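Local coordinates for protein A-adding tRNA nucleotidyltransferase (Aquifex aeolicus, PDB 4WBY) that adds the terminal adenosine to tRNAs ending in CC, using ATP and magnesium, to complete the CCA 3' terminus, at residues N53-E56 with L57-L61; A296-W299 with V300-Y304; K353-E357 with K358-V362. All blocks are in the same frame, centred on the assembly; numbering follows the deposited sequence.

Interaction 1: N53-E56 with L57-L61; sequences NAIE and LAKEL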
loop_
_atom_site.group_PDB
_atom_site.type_symbol
_atom_site.label_atom_id
_atom_site.label_comp_id
_atom_site.label_asym_id
_atom_site.label_seq_id
_atom_site.Cartn_x
_atom_site.Cartn_y
_atom_site.Cartn_z
ATOM N N ASN A 53 6.265 -30.101 -9.388
ATOM C CA ASN A 53 4.836 -29.816 -9.367
ATOM C C ASN A 53 4.351 -29.242 -8.032
ATOM O O ASN A 53 4.009 -29.986 -7.105
ATOM C CB ASN A 53 4.056 -31.085 -9.714
ATOM C CG ASN A 53 2.612 -30.799 -10.072
ATOM O OD1 ASN A 53 1.999 -29.884 -9.525
ATOM N ND2 ASN A 53 2.062 -31.578 -10.996
ATOM N N ALA A 54 4.310 -27.915 -7.955
ATOM C CA ALA A 54 3.897 -27.211 -6.741
ATOM C C ALA A 54 2.464 -27.524 -6.333
ATOM O O ALA A 54 2.147 -27.595 -5.149
ATOM C CB ALA A 54 4.054 -25.720 -6.928
ATOM N N ILE A 55 1.591 -27.694 -7.313
ATOM C CA ILE A 55 0.196 -27.977 -7.010
ATOM C C ILE A 55 0.055 -29.324 -6.304
ATOM O O ILE A 55 -0.684 -29.443 -5.327
ATOM C CB ILE A 55 -0.661 -27.938 -8.281
ATOM C CG1 ILE A 55 -0.683 -26.503 -8.819
ATOM C CG2 ILE A 55 -2.083 -28.429 -8.001
ATOM C CD1 ILE A 55 -1.437 -26.324 -10.128
ATOM N N GLU A 56 0.784 -30.336 -6.759
ATOM C CA GLU A 56 0.662 -31.634 -6.115
ATOM C C GLU A 56 1.269 -31.613 -4.710
ATOM O O GLU A 56 0.756 -32.267 -3.805
ATOM C CB GLU A 56 1.284 -32.731 -6.978
ATOM C CG GLU A 56 0.443 -33.067 -8.216
ATOM C CD GLU A 56 -1.022 -33.402 -7.896
ATOM O OE1 GLU A 56 -1.277 -34.214 -6.979
ATOM O OE2 GLU A 56 -1.921 -32.854 -8.571
ATOM N N LEU A 57 2.333 -30.840 -4.508
ATOM C CA LEU A 57 2.894 -30.714 -3.167
ATOM C C LEU A 57 1.872 -30.039 -2.239
ATOM O O LEU A 57 1.623 -30.504 -1.122
ATOM C CB LEU A 57 4.213 -29.927 -3.193
ATOM C CG LEU A 57 5.038 -29.942 -1.902
ATOM C CD1 LEU A 57 6.485 -29.668 -2.228
ATOM C CD2 LEU A 57 4.553 -28.927 -0.880
ATOM N N ALA A 58 1.284 -28.947 -2.710
ATOM C CA ALA A 58 0.287 -28.208 -1.937
ATOM C C ALA A 58 -0.914 -29.079 -1.603
ATOM O O ALA A 58 -1.435 -29.028 -0.486
ATOM C CB ALA A 58 -0.173 -26.965 -2.702
ATOM N N LYS A 59 -1.372 -29.863 -2.574
ATOM C CA LYS A 59 -2.545 -30.699 -2.351
ATOM C C LYS A 59 -2.270 -31.746 -1.269
ATOM O O LYS A 59 -3.149 -32.072 -0.472
ATOM C CB LYS A 59 -2.990 -31.367 -3.659
ATOM C CG LYS A 59 -3.685 -30.404 -4.618
ATOM C CD LYS A 59 -3.903 -31.013 -5.993
ATOM C CE LYS A 59 -4.804 -32.223 -5.954
ATOM N NZ LYS A 59 -5.058 -32.716 -7.341
ATOM N N GLU A 60 -1.047 -32.267 -1.232
ATOM C CA GLU A 60 -0.706 -33.260 -0.219
ATOM C C GLU A 60 -0.592 -32.627 1.168
ATOM O O GLU A 60 -1.068 -33.191 2.154
ATOM C CB GLU A 60 0.588 -33.981 -0.590
ATOM C CG GLU A 60 1.093 -34.957 0.474
ATOM C CD GLU A 60 0.131 -36.112 0.749
ATOM O OE1 GLU A 60 -0.756 -36.383 -0.089
ATOM O OE2 GLU A 60 0.266 -36.754 1.812
ATOM N N LEU A 61 0.049 -31.465 1.252
ATOM C CA LEU A 61 0.099 -30.742 2.514
ATOM C C LEU A 61 -1.318 -30.438 3.013
ATOM O O LEU A 61 -1.630 -30.613 4.199
ATOM C CB LEU A 61 0.907 -29.445 2.363
ATOM C CG LEU A 61 1.076 -28.606 3.634
ATOM C CD1 LEU A 61 1.955 -29.329 4.664
ATOM C CD2 LEU A 61 1.631 -27.207 3.319
#
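Asn53 and Leu57 meet through the first bond of a helical backbone, Leu57 N donating to Asn53 O at 3.2 Å, while the side chain of Asn53 folds back as the N-cap. Its OD1 accepts from Glu56 N at 3.1 Å. That N-H is nearly straight toward the oxygen (158°) but arrives well above the plane of the amide, so the cap does not use a lone pair in that plane. Together the carbonyl and the amide oxygen of Asn53 satisfy two backbone donors of the opening turn, those of Glu56 and Leu57. The next carbonyls follow in the ordinary i to i+4 series: Ala54 O takes Ala58 N at 2.9 Å, Ile55 O takes Lys59 N, and Glu56 O takes Glu60 N. This is the start of helix 54-65 in the poly A polymerase head domain, directly after strand 45-51, the strand that carries the inferred magnesium ligands Asp45 and Asp47. Leu57 and Ala58 are turned into the domain, both meeting Phe89 of strand 85-91, and Leu57 also reaches Ile19 of helix 7-22. On the outer side Glu56 and Lys59 run side by side. The glutamate chain, bent at chi2 (-53°), brings OE2 to 3.4 Å from Lys59 NZ, a salt bridge whose hydrogen bond is weak. Lys59 also lays its aliphatic part against Ile55: CD sits 3.7 Å from Ile55 CG2, and CG lies 3.2 Å from Ile55 O. The carboxylate of Glu60 turns to Arg63 and Arg64 farther along the helix.

Interaction 2: A296-W299 with V300-Y304; sequences APSW and VRETY. With SO4 (sulfate ion), chain E.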
loop_
_atom_site.group_PDB
_atom_site.type_symbol
_atom_site.label_atom_id
_atom_site.label_comp_id
_atom_site.label_asym_id
_atom_site.label_seq_id
_atom_site.Cartn_x
_atom_site.Cartn_y
_atom_site.Cartn_z
ATOM N N ALA A 296 -11.435 3.761 -6.529
ATOM C CA ALA A 296 -11.455 4.410 -5.224
ATOM C C ALA A 296 -12.750 4.113 -4.473
ATOM O O ALA A 296 -13.819 4.003 -5.080
ATOM C CB ALA A 296 -11.261 5.915 -5.374
ATOM N N PRO A 297 -12.657 3.976 -3.144
ATOM C CA PRO A 297 -13.865 3.815 -2.324
ATOM C C PRO A 297 -14.861 4.947 -2.529
ATOM O O PRO A 297 -14.476 6.068 -2.895
ATOM C CB PRO A 297 -13.326 3.843 -0.890
ATOM C CG PRO A 297 -11.915 3.364 -1.007
ATOM C CD PRO A 297 -11.421 3.850 -2.347
ATOM N N SER A 298 -16.131 4.649 -2.284
ATOM C CA SER A 298 -17.188 5.639 -2.358
ATOM C C SER A 298 -16.851 6.897 -1.572
ATOM O O SER A 298 -17.038 8.005 -2.071
ATOM C CB SER A 298 -18.495 5.046 -1.848
ATOM O OG SER A 298 -19.423 6.076 -1.576
ATOM N N TRP A 299 -16.342 6.749 -0.351
ATOM C CA TRP A 299 -16.097 7.940 0.458
ATOM C C TRP A 299 -15.046 8.831 -0.185
ATOM O O TRP A 299 -15.126 10.047 -0.089
ATOM C CB TRP A 299 -15.700 7.581 1.901
ATOM C CG TRP A 299 -14.360 6.886 2.107
ATOM C CD1 TRP A 299 -14.156 5.539 2.269
ATOM C CD2 TRP A 299 -13.069 7.501 2.250
ATOM N NE1 TRP A 299 -12.822 5.282 2.483
ATOM C CE2 TRP A 299 -12.134 6.468 2.470
ATOM C CE3 TRP A 299 -12.611 8.821 2.194
ATOM C CZ2 TRP A 299 -10.767 6.718 2.637
ATOM C CZ3 TRP A 299 -11.252 9.066 2.367
ATOM C CH2 TRP A 299 -10.351 8.020 2.581
ATOM N N VAL A 300 -14.075 8.226 -0.862
ATOM C CA VAL A 300 -13.041 8.992 -1.548
ATOM C C VAL A 300 -13.627 9.751 -2.736
ATOM O O VAL A 300 -13.347 10.940 -2.938
ATOM C CB VAL A 300 -11.900 8.081 -2.032
ATOM C CG1 VAL A 300 -10.862 8.884 -2.808
ATOM C CG2 VAL A 300 -11.262 7.351 -0.849
ATOM N N ARG A 301 -14.444 9.063 -3.523
ATOM C CA ARG A 301 -15.038 9.675 -4.698
ATOM C C ARG A 301 -16.014 10.778 -4.304
ATOM O O ARG A 301 -16.062 11.827 -4.954
ATOM C CB ARG A 301 -15.718 8.609 -5.558
ATOM C CG ARG A 301 -14.700 7.615 -6.118
ATOM C CD ARG A 301 -15.318 6.562 -7.013
ATOM N NE ARG A 301 -16.010 5.533 -6.252
ATOM C CZ ARG A 301 -17.330 5.386 -6.254
ATOM N NH1 ARG A 301 -18.082 6.207 -6.973
ATOM N NH2 ARG A 301 -17.895 4.434 -5.528
ATOM N N GLU A 302 -16.757 10.566 -3.218
ATOM C CA GLU A 302 -17.676 11.585 -2.731
ATOM C C GLU A 302 -16.904 12.762 -2.133
ATOM O O GLU A 302 -17.275 13.920 -2.330
ATOM C CB GLU A 302 -18.642 10.997 -1.702
ATOM C CG GLU A 302 -19.576 9.910 -2.251
ATOM C CD GLU A 302 -20.654 10.426 -3.194
ATOM O OE1 GLU A 302 -20.827 11.660 -3.320
ATOM O OE2 GLU A 302 -21.347 9.584 -3.804
ATOM N N THR A 303 -15.820 12.482 -1.414
ATOM C CA THR A 303 -15.022 13.574 -0.862
ATOM C C THR A 303 -14.379 14.391 -1.979
ATOM O O THR A 303 -14.301 15.617 -1.877
ATOM C CB THR A 303 -13.959 13.049 0.120
ATOM O OG1 THR A 303 -14.627 12.644 1.321
ATOM C CG2 THR A 303 -12.942 14.132 0.481
ATOM N N TYR A 304 -13.937 13.740 -3.054
ATOM C CA TYR A 304 -13.403 14.493 -4.186
ATOM C C TYR A 304 -14.449 15.412 -4.830
ATOM O O TYR A 304 -14.167 16.584 -5.097
ATOM C CB TYR A 304 -12.822 13.548 -5.240
ATOM C CG TYR A 304 -12.271 14.291 -6.436
ATOM C CD1 TYR A 304 -11.076 14.998 -6.351
ATOM C CD2 TYR A 304 -12.963 14.315 -7.637
ATOM C CE1 TYR A 304 -10.587 15.704 -7.444
ATOM C CE2 TYR A 304 -12.487 15.009 -8.724
ATOM C CZ TYR A 304 -11.300 15.696 -8.628
ATOM O OH TYR A 304 -10.849 16.393 -9.728
HETATM S S SO4 E . -21.600 4.777 -6.295
HETATM O O1 SO4 E . -20.808 5.335 -7.387
HETATM O O2 SO4 E . -20.744 4.397 -5.172
HETATM O O3 SO4 E . -22.600 5.753 -5.859
HETATM O O4 SO4 E . -22.329 3.596 -6.764
HETATM O O HOH W 1 -16.447 1.921 -4.718
HETATM O O HOH W 2 -20.467 7.034 -3.881
#
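The first turn of helix 298-309, with Pro297 at its N-cap position, is tied by Arg301 to Ala296, the residue ahead of that proline. NE of Arg301 donates to Ala296 O at 2.9 Å; the oxygen lies close to the guanidinium plane, although the N-H comes in from above the plane of the carbonyl. A bend at chi3 (-76°) carries the guanidinium back beside Ser298, whose CA lies over one of its faces. The two terminal nitrogens then grip a sulfate, probably taken from the crystallisation liquor, NH1 to O1 and NH2 to O2, both at 2.9 Å, and the pair should fix the rotation of the group. A water joins sulfate O2 to Ser298 OG and Glu302 OE2. The helix belongs to the all-helical C-terminal part of the chain, where Ala296, Pro297 and Val300 pack on Trp272 of helix 271-278. The indole of Trp299, with chi1 at 67°, folds over its own backbone and across Val300. CG2 of Val300 stands 3.3 Å from the centroid of the six-membered ring, almost exactly on its normal, a tight CH-pi contact; the same methyl touches Pro297 CD at 3.8 Å. Trp299 also stacks with His335. Trp299 O receives Thr303 N at 2.9 Å, and Thr303 OG1 is hydrogen-bonded to Ser337 OG of helix 336-342.

Interaction 3: K353-E357 with K358-V362; sequences KLYLE and KLRKV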
loop_
_atom_site.group_PDB
_atom_site.type_symbol
_atom_site.label_atom_id
_atom_site.label_comp_id
_atom_site.label_asym_id
_atom_site.label_seq_id
_atom_site.Cartn_x
_atom_site.Cartn_y
_atom_site.Cartn_z
ATOM N N LYS A 353 -11.076 20.733 15.232
ATOM C CA LYS A 353 -10.573 20.044 16.407
ATOM C C LYS A 353 -11.600 20.116 17.527
ATOM O O LYS A 353 -11.819 19.142 18.247
ATOM C CB LYS A 353 -9.241 20.653 16.844
ATOM C CG LYS A 353 -8.610 20.010 18.062
ATOM C CD LYS A 353 -7.250 20.628 18.349
ATOM C CE LYS A 353 -6.601 20.014 19.583
ATOM N NZ LYS A 353 -7.354 20.328 20.832
ATOM N N LEU A 354 -12.241 21.273 17.654
ATOM C CA LEU A 354 -13.277 21.468 18.664
ATOM C C LEU A 354 -14.476 20.571 18.389
ATOM O O LEU A 354 -15.030 19.964 19.307
ATOM C CB LEU A 354 -13.715 22.932 18.717
ATOM C CG LEU A 354 -14.787 23.252 19.762
ATOM C CD1 LEU A 354 -14.249 23.026 21.170
ATOM C CD2 LEU A 354 -15.299 24.680 19.603
ATOM N N TYR A 355 -14.879 20.489 17.126
ATOM C CA TYR A 355 -15.976 19.607 16.758
ATOM C C TYR A 355 -15.652 18.164 17.121
ATOM O O TYR A 355 -16.476 17.466 17.708
ATOM C CB TYR A 355 -16.286 19.700 15.269
ATOM C CG TYR A 355 -17.302 18.668 14.840
ATOM C CD1 TYR A 355 -18.650 18.852 15.101
ATOM C CD2 TYR A 355 -16.910 17.502 14.196
ATOM C CE1 TYR A 355 -19.582 17.910 14.728
ATOM C CE2 TYR A 355 -17.838 16.549 13.818
ATOM C CZ TYR A 355 -19.174 16.764 14.086
ATOM O OH TYR A 355 -20.110 15.829 13.716
ATOM N N LEU A 356 -14.448 17.725 16.767
ATOM C CA LEU A 356 -14.046 16.336 16.961
ATOM C C LEU A 356 -13.856 15.983 18.427
ATOM O O LEU A 356 -14.217 14.888 18.860
ATOM C CB LEU A 356 -12.755 16.043 16.190
ATOM C CG LEU A 356 -12.903 15.861 14.682
ATOM C CD1 LEU A 356 -11.539 15.711 14.032
ATOM C CD2 LEU A 356 -13.774 14.650 14.381
ATOM N N GLU A 357 -13.293 16.914 19.190
ATOM C CA GLU A 357 -12.950 16.639 20.578
ATOM C C GLU A 357 -14.090 16.934 21.552
ATOM O O GLU A 357 -14.197 16.279 22.586
ATOM C CB GLU A 357 -11.708 17.439 20.979
ATOM C CG GLU A 357 -10.434 16.999 20.266
ATOM C CD GLU A 357 -9.222 17.808 20.684
ATOM O OE1 GLU A 357 -9.399 18.978 21.087
ATOM O OE2 GLU A 357 -8.093 17.276 20.615
ATOM N N LYS A 358 -14.942 17.903 21.228
ATOM C CA LYS A 358 -15.962 18.359 22.176
ATOM C C LYS A 358 -17.397 18.355 21.640
ATOM O O LYS A 358 -18.286 17.748 22.239
ATOM C CB LYS A 358 -15.626 19.773 22.662
ATOM C CG LYS A 358 -14.290 19.901 23.380
ATOM C CD LYS A 358 -14.286 19.146 24.697
ATOM C CE LYS A 358 -12.970 19.342 25.434
ATOM N NZ LYS A 358 -12.935 18.589 26.718
ATOM N N LEU A 359 -17.623 19.043 20.523
ATOM C CA LEU A 359 -18.981 19.345 20.071
ATOM C C LEU A 359 -19.805 18.111 19.699
ATOM O O LEU A 359 -20.988 18.025 20.036
ATOM C CB LEU A 359 -18.936 20.305 18.880
ATOM C CG LEU A 359 -18.202 21.627 19.115
ATOM C CD1 LEU A 359 -18.392 22.556 17.924
ATOM C CD2 LEU A 359 -18.673 22.288 20.399
ATOM N N ARG A 360 -19.186 17.159 19.008
ATOM C CA ARG A 360 -19.904 15.974 18.550
ATOM C C ARG A 360 -20.237 15.025 19.699
ATOM O O ARG A 360 -21.053 14.115 19.542
ATOM C CB ARG A 360 -19.090 15.230 17.492
ATOM C CG ARG A 360 -17.822 14.588 18.026
ATOM C CD ARG A 360 -17.159 13.731 16.963
ATOM N NE ARG A 360 -15.900 13.153 17.428
ATOM C CZ ARG A 360 -15.362 12.049 16.928
ATOM N NH1 ARG A 360 -15.975 11.396 15.949
ATOM N NH2 ARG A 360 -14.213 11.592 17.408
ATOM N N LYS A 361 -19.608 15.242 20.850
ATOM C CA LYS A 361 -19.789 14.352 21.994
ATOM C C LYS A 361 -20.938 14.797 22.892
ATOM O O LYS A 361 -21.319 14.083 23.820
ATOM C CB LYS A 361 -18.499 14.258 22.814
ATOM C CG LYS A 361 -17.320 13.649 22.064
ATOM C CD LYS A 361 -16.102 13.520 22.970
ATOM C CE LYS A 361 -14.870 13.066 22.199
ATOM N NZ LYS A 361 -15.056 11.725 21.582
ATOM N N VAL A 362 -21.485 15.979 22.619
ATOM C CA VAL A 362 -22.606 16.492 23.397
ATOM C C VAL A 362 -23.800 15.549 23.293
ATOM O O VAL A 362 -24.303 15.283 22.200
ATOM C CB VAL A 362 -23.018 17.906 22.939
ATOM C CG1 VAL A 362 -24.328 18.317 23.587
ATOM C CG2 VAL A 362 -21.922 18.904 23.269
#
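Arg360 lies across Tyr355 and Leu356, its backbone N and its NE each finding a carbonyl, five and four residues back. Arg360 N donates to Tyr355 O at 3.0 Å, and NE reaches Leu356 O at 2.8 Å on a lone pair in the carbonyl plane. The route is set at chi1 (68°), which puts CG between the backbone N and the carbonyl carbon, and the chain is extended from there to NE. Its CB rests over one face of the Tyr355 ring, 4.0 Å from the centroid and offset toward the rim, a CH-pi contact, while Leu356 CD2 covers the centre of one guanidinium face. The i to i+5 bond to Tyr355 O belongs to a wider, pi-type turn, as does Leu359 N to Leu354 O at 3.0 Å; Lys358 N approaches Leu354 O from the opposite face of its plane, so that oxygen holds two donors. The tail of Lys361 runs past Glu357 O, with CE at 3.3 Å, and the Glu357 carboxylate pairs with Lys353 in a salt bridge. Leu354 and Leu359 touch through their CG atoms at 3.8 Å. Around this end of helix 349-359, Tyr355 packs on Tyr328 and Leu331 of helix 324-331 and on Leu339 of helix 336-342, Leu356 and Glu357 meet Trp258 of helix 243-262, and Arg360 NH2 forms a salt bridge with Glu266 in the loop that follows.

In the fold
The chain is the C-terminal part of a longer protein, carrying the nucleotidyltransferase head domain and a helical region. All three contacts are local, each at or near one end of a helix, with a buried flank and an exposed one. Interactions 1 and 2 are helix starts, but the first is capped by an asparagine side chain and packs against the head-domain sheet, whereas the second begins at a proline and reaches back with an arginine. In interaction 3, near a C-terminal end, an arginine side chain again takes a backbone carbonyl, beside backbone bonds widened to i to i+5. Interactions 2 and 3 share helix 336-342 as a neighbour; interaction 1 lies about 56 Å from interaction 3, centre to centre.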